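Local atomic coordinates of putative metal-sulfur cluster biosynthesis proteins YuaD (Bacillus subtilis, PDB entry 1ORU), a protein that is of unknown function but has a MOSC domain and, like its relatives, may bind molybdenum and pyridoxal phosphate. Residues A[79-83]-A[84-88]. Numbering follows the deposited sequence.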
loop_
_atom_site.group_PDB
_atom_site.type_symbol
_atom_site.label_atom_id
_atom_site.label_comp_id
_atom_site.label_asym_id
_atom_site.label_seq_id
_atom_site.Cartn_x
_atom_site.Cartn_y
_atom_site.Cartn_z
ATOM N N GLU A 79 9.608 -8.466 -23.063
ATOM C CA GLU A 79 10.931 -7.959 -22.738
ATOM C C GLU A 79 11.722 -9.029 -21.995
ATOM O O GLU A 79 12.902 -9.243 -22.276
ATOM C CB GLU A 79 10.819 -6.699 -21.881
ATOM C CG GLU A 79 11.979 -5.743 -22.061
ATOM C CD GLU A 79 11.851 -4.500 -21.203
ATOM O OE1 GLU A 79 10.719 -3.983 -21.063
ATOM O OE2 GLU A 79 12.887 -4.036 -20.679
ATOM N N ILE A 80 11.073 -9.702 -21.049
ATOM C CA ILE A 80 11.725 -10.762 -20.293
ATOM C C ILE A 80 12.129 -11.871 -21.268
ATOM O O ILE A 80 13.261 -12.363 -21.225
ATOM C CB ILE A 80 10.780 -11.354 -19.210
ATOM C CG1 ILE A 80 10.477 -10.296 -18.142
ATOM C CG2 ILE A 80 11.417 -12.585 -18.571
ATOM C CD1 ILE A 80 9.478 -10.758 -17.073
ATOM N N ALA A 81 11.203 -12.253 -22.149
ATOM C CA ALA A 81 11.461 -13.308 -23.130
ATOM C C ALA A 81 12.733 -13.021 -23.918
ATOM O O ALA A 81 13.601 -13.885 -24.045
ATOM C CB ALA A 81 10.274 -13.452 -24.084
ATOM N N LEU A 82 12.844 -11.805 -24.443
ATOM C CA LEU A 82 14.023 -11.424 -25.209
ATOM C C LEU A 82 15.302 -11.535 -24.388
ATOM O O LEU A 82 16.294 -12.096 -24.849
ATOM C CB LEU A 82 13.885 -9.994 -25.734
ATOM C CG LEU A 82 13.279 -9.828 -27.127
ATOM C CD1 LEU A 82 11.869 -10.393 -27.165
ATOM C CD2 LEU A 82 13.279 -8.353 -27.488
ATOM N N LYS A 83 15.275 -11.000 -23.173
ATOM C CA LYS A 83 16.447 -11.038 -22.309
ATOM C C LYS A 83 16.852 -12.465 -21.941
ATOM O O LYS A 83 18.032 -12.747 -21.743
ATOM C CB LYS A 83 16.194 -10.206 -21.048
ATOM C CG LYS A 83 15.979 -8.722 -21.343
ATOM C CD LYS A 83 15.577 -7.926 -20.106
ATOM C CE LYS A 83 16.685 -7.868 -19.068
ATOM N NZ LYS A 83 16.251 -7.132 -17.834
HETATM N N MSE A 84 15.881 -13.367 -21.864
HETATM C CA MSE A 84 16.173 -14.754 -21.524
HETATM C C MSE A 84 16.505 -15.602 -22.749
HETATM O O MSE A 84 16.986 -16.731 -22.623
HETATM C CB MSE A 84 14.990 -15.378 -20.797
HETATM C CG MSE A 84 14.756 -14.823 -19.402
HETATM SE SE MSE A 84 13.277 -15.697 -18.590
HETATM C CE MSE A 84 14.117 -17.411 -18.211
ATOM N N GLY A 85 16.237 -15.063 -23.933
ATOM C CA GLY A 85 16.516 -15.804 -25.149
ATOM C C GLY A 85 15.486 -16.878 -25.455
ATOM O O GLY A 85 15.808 -17.877 -26.101
ATOM N N VAL A 86 14.253 -16.692 -24.987
ATOM C CA VAL A 86 13.188 -17.654 -25.253
ATOM C C VAL A 86 12.108 -16.990 -26.108
ATOM O O VAL A 86 11.910 -15.776 -26.037
ATOM C CB VAL A 86 12.555 -18.199 -23.949
ATOM C CG1 VAL A 86 13.596 -18.968 -23.147
ATOM C CG2 VAL A 86 11.975 -17.057 -23.132
ATOM N N PRO A 87 11.393 -17.782 -26.923
ATOM C CA PRO A 87 10.335 -17.283 -27.805
ATOM C C PRO A 87 9.165 -16.569 -27.137
ATOM O O PRO A 87 8.616 -15.621 -27.701
ATOM C CB PRO A 87 9.899 -18.536 -28.560
ATOM C CG PRO A 87 10.129 -19.613 -27.574
ATOM C CD PRO A 87 11.471 -19.251 -26.992
ATOM N N ARG A 88 8.776 -17.011 -25.946
ATOM C CA ARG A 88 7.659 -16.370 -25.266
ATOM C C ARG A 88 7.572 -16.663 -23.775
ATOM O O ARG A 88 8.079 -17.675 -23.291
ATOM C CB ARG A 88 6.342 -16.777 -25.932
ATOM C CG ARG A 88 6.108 -18.277 -25.955
ATOM C CD ARG A 88 4.728 -18.630 -26.495
ATOM N NE ARG A 88 4.531 -20.077 -26.562
ATOM C CZ ARG A 88 3.392 -20.664 -26.914
ATOM N NH1 ARG A 88 2.335 -19.930 -27.234
ATOM N NH2 ARG A 88 3.309 -21.987 -26.952
#
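M84 N donates to I80 O over 2.9 Å, the last regular i to i-4 bond of helix 74-84, before the chain turns back on itself through G85 and V86. A81 O then becomes the hub of the helix end: V86 N reaches it at 3.0 Å with an N-H...O angle of 158°, while the amides of M84 and G85 give it only weak bonds. The N-H of G85 points straighter at L82 O, 3.1 Å from G85 N, but the donor lies above the carbonyl plane, 72° out of it. The V86 N to A81 O (six-to-one) and G85 N to L82 O (five-to-two) bonds, with G85 at positive phi (78°), make a Schellman motif, which leads into the loop toward strand 98-101. On the buried side, I80 and M84 run side by side: I80 CG2, anti to the backbone N, touches SE of M84, present as selenomethionine, at 3.6 Å, and both residues pack on F153 of helix 149-156. A81 CB lies 3.4 Å from V86 O and 4.1 Å from V86 CG2, whose residue also meets L149 and Y143. The K83 chain, bent at chi3, ends with NZ hydrogen-bonded to O of H156, the last residue of helix 149-156.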